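Local structure of alanine dehydrogenase (Archaeoglobus fulgidus, 1OMO) at residues L4-I15 against V304-S315; T80-N88 against A97-T105. The protein catalyses the NAD-dependent oxidative deamination of L-alanine to pyruvate and the reverse reductive amination, working as a homodimer. All coordinates share one frame; numbering follows the deposited sequence.

Contact 1: residues L4-I15 against V304-S315; sequences LILTQEEVESLI and VYENALSKNVGS
Leu4 brings its CD2 methyl obliquely to the Tyr305 ring, 3.7 Å from Tyr305 CD2. The same methyl also rests on Ala308 CB. With CG anti to the backbone N (chi1 -176°), the fork of Leu4 spans two elements: CD2 meets helix 304-311, while CD1 lies over Val313 O. Leu6 repeats this division. The Leu6 and Val304 side chains slide past each other in opposite directions, with Leu6 CD1 3.4 Å from Val304 CG1. Leu6 CD2 sits near Gly314 CA. A CB on Gly314 would clash with Leu4 CD1 and crowd the carbonyl O of Val313. Further along, Leu14 puts CD2 on Ala308 CB at 3.7 Å. Its CD1 meets Val313 CG2 tip to tip.

Polar bonds flank this apolar centre. Asn307 ND2 donates to Leu14 O at 2.7 Å, nearly straight at 171°. The acceptor lies in the amide plane, though the donor stands 32° off the carbonyl plane. Glu19 OE2 takes a second bond from ND2, which fixes the amide's rotation. Along strand 4-6, Ile5 N donates to Ser315 O at 2.8 Å, and a water joins Ile5 O to Ser315 OG.

Glu10 runs its CG past Val313 CG1 at 3.7 Å. Its OE2 accepts from Thr7 N at 2.9 Å, and Thr7 OG1 accepts from Glu10 N, a capping box at the start of helix 8-12. A water bridges OE1 to Gly314 N. Cut back to alanine, Glu10 would probably leave Thr7 N without its side-chain acceptor, break the water link to Gly314 N and open a gap beside Val313 CG1. The chemistry implies that methyl packing holds the late helix on the N-terminal segment, while one bond from Asn307 ties the helix to Leu14 O and a backbone bond ties Ser315, past the helix, to Ile5.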
loop_
_atom_site.group_PDB
_atom_site.type_symbol
_atom_site.label_atom_id
_atom_site.label_comp_id
_atom_site.label_asym_id
_atom_site.label_seq_id
_atom_site.Cartn_x
_atom_site.Cartn_y
_atom_site.Cartn_z
ATOM N N LEU A 4 5.176 12.859 -13.465
ATOM C CA LEU A 4 5.854 12.227 -14.601
ATOM C C LEU A 4 5.347 10.775 -14.742
ATOM O O LEU A 4 5.188 10.072 -13.741
ATOM C CB LEU A 4 7.369 12.251 -14.348
ATOM C CG LEU A 4 8.367 11.760 -15.377
ATOM C CD1 LEU A 4 8.425 12.746 -16.508
ATOM C CD2 LEU A 4 9.724 11.569 -14.736
ATOM N N ILE A 5 5.054 10.354 -15.970
ATOM C CA ILE A 5 4.586 8.989 -16.246
ATOM C C ILE A 5 5.694 8.266 -17.008
ATOM O O ILE A 5 6.136 8.748 -18.051
ATOM C CB ILE A 5 3.276 9.002 -17.089
ATOM C CG1 ILE A 5 2.183 9.761 -16.316
ATOM C CG2 ILE A 5 2.767 7.581 -17.335
ATOM C CD1 ILE A 5 1.933 9.215 -14.901
ATOM N N LEU A 6 6.171 7.143 -16.466
ATOM C CA LEU A 6 7.239 6.377 -17.114
ATOM C C LEU A 6 6.837 4.948 -17.442
ATOM O O LEU A 6 6.369 4.174 -16.583
ATOM C CB LEU A 6 8.498 6.362 -16.259
ATOM C CG LEU A 6 9.313 7.653 -16.145
ATOM C CD1 LEU A 6 10.472 7.381 -15.222
ATOM C CD2 LEU A 6 9.830 8.133 -17.498
ATOM N N THR A 7 7.017 4.623 -18.711
ATOM C CA THR A 7 6.699 3.320 -19.268
ATOM C C THR A 7 7.830 2.305 -19.049
ATOM O O THR A 7 8.972 2.689 -18.785
ATOM C CB THR A 7 6.516 3.428 -20.768
ATOM O OG1 THR A 7 7.782 3.637 -21.370
ATOM C CG2 THR A 7 5.768 4.641 -21.109
ATOM N N GLN A 8 7.537 1.015 -19.205
ATOM C CA GLN A 8 8.590 0.030 -19.019
ATOM C C GLN A 8 9.744 0.271 -19.992
ATOM O O GLN A 8 10.912 0.247 -19.594
ATOM C CB GLN A 8 8.060 -1.385 -19.200
ATOM C CG GLN A 8 9.107 -2.452 -18.913
ATOM C CD GLN A 8 8.619 -3.837 -19.241
ATOM O OE1 GLN A 8 7.408 -4.092 -19.266
ATOM N NE2 GLN A 8 9.553 -4.750 -19.487
ATOM N N GLU A 9 9.425 0.519 -21.257
ATOM C CA GLU A 9 10.450 0.771 -22.260
ATOM C C GLU A 9 11.302 1.960 -21.832
ATOM O O GLU A 9 12.522 1.921 -21.953
ATOM C CB GLU A 9 9.812 1.028 -23.636
ATOM C CG GLU A 9 10.808 1.281 -24.773
ATOM C CD GLU A 9 10.313 0.810 -26.163
ATOM O OE1 GLU A 9 9.183 1.182 -26.583
ATOM O OE2 GLU A 9 11.076 0.068 -26.839
ATOM N N GLU A 10 10.673 3.007 -21.308
ATOM C CA GLU A 10 11.417 4.188 -20.871
ATOM C C GLU A 10 12.280 3.848 -19.674
ATOM O O GLU A 10 13.491 4.095 -19.707
ATOM C CB GLU A 10 10.474 5.357 -20.521
ATOM C CG GLU A 10 9.867 6.032 -21.762
ATOM C CD GLU A 10 8.622 6.872 -21.478
ATOM O OE1 GLU A 10 8.256 7.702 -22.339
ATOM O OE2 GLU A 10 8.004 6.710 -20.409
ATOM N N VAL A 11 11.677 3.266 -18.632
ATOM C CA VAL A 11 12.445 2.920 -17.438
ATOM C C VAL A 11 13.685 2.065 -17.757
ATOM O O VAL A 11 14.741 2.309 -17.176
ATOM C CB VAL A 11 11.570 2.209 -16.398
ATOM C CG1 VAL A 11 12.419 1.717 -15.207
ATOM C CG2 VAL A 11 10.507 3.164 -15.925
ATOM N N GLU A 12 13.556 1.109 -18.690
ATOM C CA GLU A 12 14.655 0.230 -19.101
ATOM C C GLU A 12 15.871 0.994 -19.579
ATOM O O GLU A 12 17.000 0.539 -19.418
ATOM C CB GLU A 12 14.203 -0.754 -20.201
ATOM C CG GLU A 12 13.223 -1.809 -19.659
ATOM C CD GLU A 12 12.924 -2.943 -20.622
ATOM O OE1 GLU A 12 13.591 -3.044 -21.670
ATOM O OE2 GLU A 12 12.024 -3.748 -20.300
ATOM N N SER A 13 15.644 2.172 -20.139
ATOM C CA SER A 13 16.748 2.969 -20.626
ATOM C C SER A 13 17.199 4.004 -19.593
ATOM O O SER A 13 17.994 4.896 -19.922
ATOM C CB SER A 13 16.340 3.712 -21.904
ATOM O OG SER A 13 15.492 4.836 -21.624
ATOM N N LEU A 14 16.714 3.891 -18.360
ATOM C CA LEU A 14 17.043 4.881 -17.331
ATOM C C LEU A 14 17.882 4.434 -16.140
ATOM O O LEU A 14 18.152 5.240 -15.252
ATOM C CB LEU A 14 15.745 5.531 -16.816
ATOM C CG LEU A 14 15.264 6.875 -17.394
ATOM C CD1 LEU A 14 15.833 7.080 -18.757
ATOM C CD2 LEU A 14 13.735 6.939 -17.412
ATOM N N ILE A 15 18.270 3.161 -16.099
ATOM C CA ILE A 15 19.115 2.651 -15.019
ATOM C C ILE A 15 20.045 1.613 -15.569
ATOM O O ILE A 15 19.704 0.845 -16.458
ATOM C CB ILE A 15 18.399 1.878 -13.857
ATOM C CG1 ILE A 15 17.554 2.763 -12.969
ATOM C CG2 ILE A 15 19.463 1.401 -12.861
ATOM C CD1 ILE A 15 17.533 2.198 -11.509
ATOM N N VAL A 304 15.916 6.124 -11.425
ATOM C CA VAL A 304 15.171 6.213 -12.676
ATOM C C VAL A 304 14.539 7.597 -12.804
ATOM O O VAL A 304 14.512 8.195 -13.900
ATOM C CB VAL A 304 14.015 5.183 -12.716
ATOM C CG1 VAL A 304 13.027 5.528 -13.839
ATOM C CG2 VAL A 304 14.572 3.783 -12.907
ATOM N N TYR A 305 14.002 8.104 -11.693
ATOM C CA TYR A 305 13.344 9.413 -11.740
ATOM C C TYR A 305 14.334 10.551 -12.069
ATOM O O TYR A 305 14.076 11.350 -12.951
ATOM C CB TYR A 305 12.584 9.702 -10.425
ATOM C CG TYR A 305 11.941 11.084 -10.370
ATOM C CD1 TYR A 305 12.418 12.053 -9.497
ATOM C CD2 TYR A 305 10.895 11.435 -11.233
ATOM C CE1 TYR A 305 11.883 13.356 -9.476
ATOM C CE2 TYR A 305 10.352 12.727 -11.221
ATOM C CZ TYR A 305 10.858 13.686 -10.336
ATOM O OH TYR A 305 10.349 14.952 -10.312
ATOM N N GLU A 306 15.466 10.603 -11.384
ATOM C CA GLU A 306 16.453 11.646 -11.630
ATOM C C GLU A 306 17.072 11.487 -13.007
ATOM O O GLU A 306 17.351 12.477 -13.673
ATOM C CB GLU A 306 17.516 11.638 -10.518
ATOM C CG GLU A 306 16.894 12.024 -9.173
ATOM C CD GLU A 306 17.824 11.921 -7.994
ATOM O OE1 GLU A 306 17.410 12.291 -6.882
ATOM O OE2 GLU A 306 18.970 11.466 -8.161
ATOM N N ASN A 307 17.275 10.260 -13.468
ATOM C CA ASN A 307 17.833 10.116 -14.794
ATOM C C ASN A 307 16.795 10.515 -15.822
ATOM O O ASN A 307 17.136 10.901 -16.930
ATOM C CB ASN A 307 18.278 8.691 -15.058
ATOM C CG ASN A 307 19.610 8.379 -14.432
ATOM O OD1 ASN A 307 20.378 9.279 -14.122
ATOM N ND2 ASN A 307 19.899 7.102 -14.256
ATOM N N ALA A 308 15.524 10.396 -15.459
ATOM C CA ALA A 308 14.451 10.750 -16.354
ATOM C C ALA A 308 14.401 12.285 -16.512
ATOM O O ALA A 308 14.212 12.789 -17.627
ATOM C CB ALA A 308 13.126 10.212 -15.823
ATOM N N LEU A 309 14.557 13.035 -15.419
ATOM C CA LEU A 309 14.551 14.487 -15.545
ATOM C C LEU A 309 15.706 14.875 -16.480
ATOM O O LEU A 309 15.518 15.636 -17.443
ATOM C CB LEU A 309 14.758 15.141 -14.204
ATOM C CG LEU A 309 13.696 14.709 -13.205
ATOM C CD1 LEU A 309 13.981 15.380 -11.881
ATOM C CD2 LEU A 309 12.303 15.082 -13.690
ATOM N N SER A 310 16.887 14.325 -16.205
ATOM C CA SER A 310 18.090 14.607 -16.996
ATOM C C SER A 310 17.975 14.412 -18.482
ATOM O O SER A 310 18.501 15.218 -19.234
ATOM C CB SER A 310 19.264 13.758 -16.526
ATOM O OG SER A 310 19.667 14.208 -15.258
ATOM N N LYS A 311 17.305 13.355 -18.920
ATOM C CA LYS A 311 17.204 13.103 -20.347
ATOM C C LYS A 311 15.883 13.513 -20.968
ATOM O O LYS A 311 15.599 13.172 -22.121
ATOM C CB LYS A 311 17.468 11.631 -20.631
ATOM C CG LYS A 311 18.823 11.158 -20.173
ATOM C CD LYS A 311 18.997 9.693 -20.549
ATOM C CE LYS A 311 20.428 9.245 -20.350
ATOM N NZ LYS A 311 20.548 7.792 -20.628
ATOM N N ASN A 312 15.083 14.256 -20.212
ATOM C CA ASN A 312 13.783 14.718 -20.701
ATOM C C ASN A 312 12.944 13.520 -21.156
ATOM O O ASN A 312 12.248 13.585 -22.177
ATOM C CB ASN A 312 13.954 15.682 -21.881
ATOM C CG ASN A 312 12.695 16.496 -22.150
ATOM O OD1 ASN A 312 12.433 16.895 -23.282
ATOM N ND2 ASN A 312 11.914 16.757 -21.099
ATOM N N VAL A 313 13.026 12.421 -20.413
ATOM C CA VAL A 313 12.265 11.233 -20.761
ATOM C C VAL A 313 10.956 11.184 -19.965
ATOM O O VAL A 313 10.909 11.584 -18.781
ATOM C CB VAL A 313 13.081 9.961 -20.460
ATOM C CG1 VAL A 313 12.300 8.716 -20.908
ATOM C CG2 VAL A 313 14.436 10.036 -21.164
ATOM N N GLY A 314 9.902 10.696 -20.613
ATOM C CA GLY A 314 8.616 10.576 -19.951
ATOM C C GLY A 314 7.531 11.417 -20.582
ATOM O O GLY A 314 7.700 11.917 -21.687
ATOM N N SER A 315 6.399 11.529 -19.899
ATOM C CA SER A 315 5.272 12.340 -20.354
ATOM C C SER A 315 4.705 12.867 -19.045
ATOM O O SER A 315 5.020 12.327 -17.986
ATOM C CB SER A 315 4.244 11.501 -21.132
ATOM O OG SER A 315 3.562 10.550 -20.324
HETATM O O HOH W 1 4.967 8.003 -20.616
HETATM O O HOH W 2 10.413 9.786 -23.644
HETATM O O HOH W 3 17.723 7.229 -22.282
#

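Contact 2: residues T80-N88 against A97-T105; sequences TVMALMILN and AVMDATYTT
Thr102 reaches across to the backbone of Ala83. Its CB lies 4.1 Å from Ala83 N. From there the side chain forks. OG1 accepts from Ala83 N at 2.9 Å and also lies near Met82 CA. CG2, anti to the backbone N, comes to 3.5 Å from Val81 O. The hydroxyl donates to Asp100 OD1, on the syn lone pair of that oxygen, at 2.8 Å. It therefore relays between the strand amide and the carboxylate.

Asp100 OD1 has a second donor, Thr102 N, which comes from above the carboxylate plane and closes an Asx turn. OD2 accepts from Tyr103 N. The carboxylate is thus gripped by two amides and a hydroxyl where helix 102-120 begins. Beside it, Ala101 N donates to Ala83 O at 2.8 Å from well above the carbonyl plane. The CB atoms of Ala83 and Ala101 sit 3.9 Å apart.

Regular pairing takes over beyond this turn. Met85 with Met99 and Leu87 with Ala97 form hydrogen-bonded pairs. Met85 and Met99 lie side by side, pointing the same way, with Met85 CB 3.7 Å from Met99 CG. The chain of Met85 then bends at chi2 and chi3 (64° and 81°), and its end leads away from strand 97-100. Met99 packs on Val304 and Leu87 on Tyr305, so helix 294-311 covers this face. The other face carries Leu84, Ile86, Val98 and Asp100. Phe319 of the second subunit packs on Leu84, and Phe320 of that subunit on Asp100.

Thr105 OG1 bonds to Lys65 NZ, the inferred proton donor and acceptor. The arrangement is an antiparallel beta hairpin whose second strand runs into a helix that starts beside this probably catalytic lysine.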
loop_
_atom_site.group_PDB
_atom_site.type_symbol
_atom_site.label_atom_id
_atom_site.label_comp_id
_atom_site.label_asym_id
_atom_site.label_seq_id
_atom_site.Cartn_x
_atom_site.Cartn_y
_atom_site.Cartn_z
ATOM N N THR A 80 3.024 -12.542 -15.845
ATOM C CA THR A 80 2.585 -13.036 -14.562
ATOM C C THR A 80 2.659 -11.924 -13.498
ATOM O O THR A 80 1.829 -11.849 -12.584
ATOM C CB THR A 80 3.479 -14.247 -14.143
ATOM O OG1 THR A 80 3.099 -15.395 -14.920
ATOM C CG2 THR A 80 3.344 -14.581 -12.649
ATOM N N VAL A 81 3.660 -11.060 -13.658
ATOM C CA VAL A 81 3.962 -9.987 -12.729
ATOM C C VAL A 81 3.983 -8.642 -13.452
ATOM O O VAL A 81 4.664 -8.476 -14.472
ATOM C CB VAL A 81 5.354 -10.241 -12.114
ATOM C CG1 VAL A 81 5.709 -9.206 -11.071
ATOM C CG2 VAL A 81 5.389 -11.628 -11.518
ATOM N N MET A 82 3.215 -7.692 -12.929
ATOM C CA MET A 82 3.176 -6.335 -13.451
ATOM C C MET A 82 3.302 -5.494 -12.178
ATOM O O MET A 82 2.754 -5.843 -11.127
ATOM C CB MET A 82 1.857 -6.055 -14.163
ATOM C CG MET A 82 1.748 -6.644 -15.570
ATOM S SD MET A 82 0.016 -6.624 -16.166
ATOM C CE MET A 82 -0.579 -8.061 -15.289
ATOM N N ALA A 83 4.082 -4.422 -12.236
ATOM C CA ALA A 83 4.219 -3.579 -11.056
ATOM C C ALA A 83 4.283 -2.112 -11.411
ATOM O O ALA A 83 4.817 -1.732 -12.465
ATOM C CB ALA A 83 5.448 -3.980 -10.210
ATOM N N LEU A 84 3.714 -1.307 -10.516
ATOM C CA LEU A 84 3.668 0.134 -10.651
ATOM C C LEU A 84 4.178 0.734 -9.366
ATOM O O LEU A 84 3.798 0.288 -8.272
ATOM C CB LEU A 84 2.249 0.625 -10.860
ATOM C CG LEU A 84 1.611 0.421 -12.218
ATOM C CD1 LEU A 84 0.202 1.080 -12.214
ATOM C CD2 LEU A 84 2.526 1.002 -13.298
ATOM N N MET A 85 5.016 1.758 -9.515
ATOM C CA MET A 85 5.604 2.490 -8.404
ATOM C C MET A 85 5.146 3.945 -8.466
ATOM O O MET A 85 5.211 4.598 -9.529
ATOM C CB MET A 85 7.140 2.449 -8.502
ATOM C CG MET A 85 7.914 3.540 -7.689
ATOM S SD MET A 85 7.666 3.390 -5.897
ATOM C CE MET A 85 8.875 2.038 -5.552
ATOM N N ILE A 86 4.660 4.433 -7.331
ATOM C CA ILE A 86 4.271 5.824 -7.201
ATOM C C ILE A 86 5.414 6.394 -6.332
ATOM O O ILE A 86 5.652 5.923 -5.212
ATOM C CB ILE A 86 2.913 6.030 -6.474
ATOM C CG1 ILE A 86 1.756 5.368 -7.251
ATOM C CG2 ILE A 86 2.665 7.543 -6.349
ATOM C CD1 ILE A 86 0.417 5.260 -6.503
ATOM N N LEU A 87 6.136 7.375 -6.867
ATOM C CA LEU A 87 7.270 8.004 -6.177
ATOM C C LEU A 87 6.786 9.320 -5.638
ATOM O O LEU A 87 6.268 10.123 -6.404
ATOM C CB LEU A 87 8.408 8.310 -7.152
ATOM C CG LEU A 87 9.852 7.884 -6.935
ATOM C CD1 LEU A 87 10.705 8.844 -7.725
ATOM C CD2 LEU A 87 10.270 7.905 -5.508
ATOM N N ASN A 88 6.988 9.563 -4.344
ATOM C CA ASN A 88 6.523 10.822 -3.744
ATOM C C ASN A 88 7.621 11.637 -3.083
ATOM O O ASN A 88 8.730 11.159 -2.857
ATOM C CB ASN A 88 5.454 10.564 -2.683
ATOM C CG ASN A 88 4.291 9.707 -3.194
ATOM O OD1 ASN A 88 4.476 8.545 -3.593
ATOM N ND2 ASN A 88 3.087 10.275 -3.177
ATOM N N ALA A 97 6.106 10.860 -9.524
ATOM C CA ALA A 97 6.078 9.997 -10.704
ATOM C C ALA A 97 5.294 8.702 -10.477
ATOM O O ALA A 97 5.125 8.241 -9.333
ATOM C CB ALA A 97 7.534 9.650 -11.121
ATOM N N VAL A 98 4.798 8.147 -11.573
ATOM C CA VAL A 98 4.095 6.876 -11.579
ATOM C C VAL A 98 4.866 6.175 -12.675
ATOM O O VAL A 98 4.829 6.609 -13.834
ATOM C CB VAL A 98 2.615 7.007 -12.009
ATOM C CG1 VAL A 98 2.028 5.617 -12.214
ATOM C CG2 VAL A 98 1.802 7.747 -10.938
ATOM N N MET A 99 5.598 5.120 -12.304
ATOM C CA MET A 99 6.439 4.360 -13.247
ATOM C C MET A 99 6.204 2.859 -13.258
ATOM O O MET A 99 5.698 2.265 -12.304
ATOM C CB MET A 99 7.924 4.415 -12.901
ATOM C CG MET A 99 8.416 4.193 -11.526
ATOM S SD MET A 99 10.184 4.687 -11.624
ATOM C CE MET A 99 9.913 6.410 -11.316
ATOM N N ASP A 100 6.673 2.242 -14.327
ATOM C CA ASP A 100 6.628 0.805 -14.420
ATOM C C ASP A 100 7.706 0.339 -13.447
ATOM O O ASP A 100 8.819 0.883 -13.422
ATOM C CB ASP A 100 7.043 0.300 -15.803
ATOM C CG ASP A 100 7.397 -1.192 -15.775
ATOM O OD1 ASP A 100 6.541 -1.965 -15.349
ATOM O OD2 ASP A 100 8.507 -1.605 -16.151
ATOM N N ALA A 101 7.386 -0.643 -12.634
ATOM C CA ALA A 101 8.379 -1.197 -11.729
ATOM C C ALA A 101 8.518 -2.694 -12.089
ATOM O O ALA A 101 9.091 -3.473 -11.316
ATOM C CB ALA A 101 7.947 -1.025 -10.266
ATOM N N THR A 102 8.012 -3.090 -13.263
ATOM C CA THR A 102 8.075 -4.510 -13.630
ATOM C C THR A 102 9.517 -4.861 -13.904
ATOM O O THR A 102 10.071 -5.779 -13.327
ATOM C CB THR A 102 7.204 -4.854 -14.870
ATOM O OG1 THR A 102 5.827 -4.560 -14.594
ATOM C CG2 THR A 102 7.315 -6.372 -15.207
ATOM N N TYR A 103 10.141 -4.087 -14.766
ATOM C CA TYR A 103 11.520 -4.334 -15.076
ATOM C C TYR A 103 12.460 -4.087 -13.908
ATOM O O TYR A 103 13.374 -4.877 -13.682
ATOM C CB TYR A 103 11.922 -3.467 -16.255
ATOM C CG TYR A 103 13.395 -3.481 -16.586
ATOM C CD1 TYR A 103 14.213 -2.407 -16.239
ATOM C CD2 TYR A 103 13.959 -4.534 -17.316
ATOM C CE1 TYR A 103 15.553 -2.374 -16.618
ATOM C CE2 TYR A 103 15.281 -4.504 -17.689
ATOM C CZ TYR A 103 16.068 -3.422 -17.335
ATOM O OH TYR A 103 17.393 -3.403 -17.682
ATOM N N THR A 104 12.249 -3.008 -13.153
ATOM C CA THR A 104 13.168 -2.716 -12.072
ATOM C C THR A 104 13.044 -3.676 -10.927
ATOM O O THR A 104 13.919 -3.729 -10.081
ATOM C CB THR A 104 13.051 -1.243 -11.527
ATOM O OG1 THR A 104 11.693 -0.938 -11.171
ATOM C CG2 THR A 104 13.580 -0.237 -12.579
ATOM N N THR A 105 11.947 -4.422 -10.868
ATOM C CA THR A 105 11.801 -5.408 -9.791
ATOM C C THR A 105 12.810 -6.542 -10.096
ATOM O O THR A 105 13.516 -7.024 -9.201
ATOM C CB THR A 105 10.346 -5.964 -9.725
ATOM O OG1 THR A 105 9.468 -4.931 -9.262
ATOM C CG2 THR A 105 10.253 -7.179 -8.818
#

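Overall arrangement
Both contacts build on one mixed sheet, in which strands 3-6 and 95-100 are neighbours. Leu4 O to Val98 N and Leu6 O to Asp100 N are probable hydrogen bonds joining them. Contact 2 lies deeper, mostly buried, between residues close in sequence. Contact 1 is partly buried, farther from the chain's centre, and brings the two ends of the chain together. The pairing in contact 2 is mainly backbone to backbone. Contact 1 relies more on methyl packing and on waters at its margins. Helix 294-311 serves both, packing on strand 3-6 in contact 1 and on the hairpin in contact 2. Both contacts also touch the second subunit.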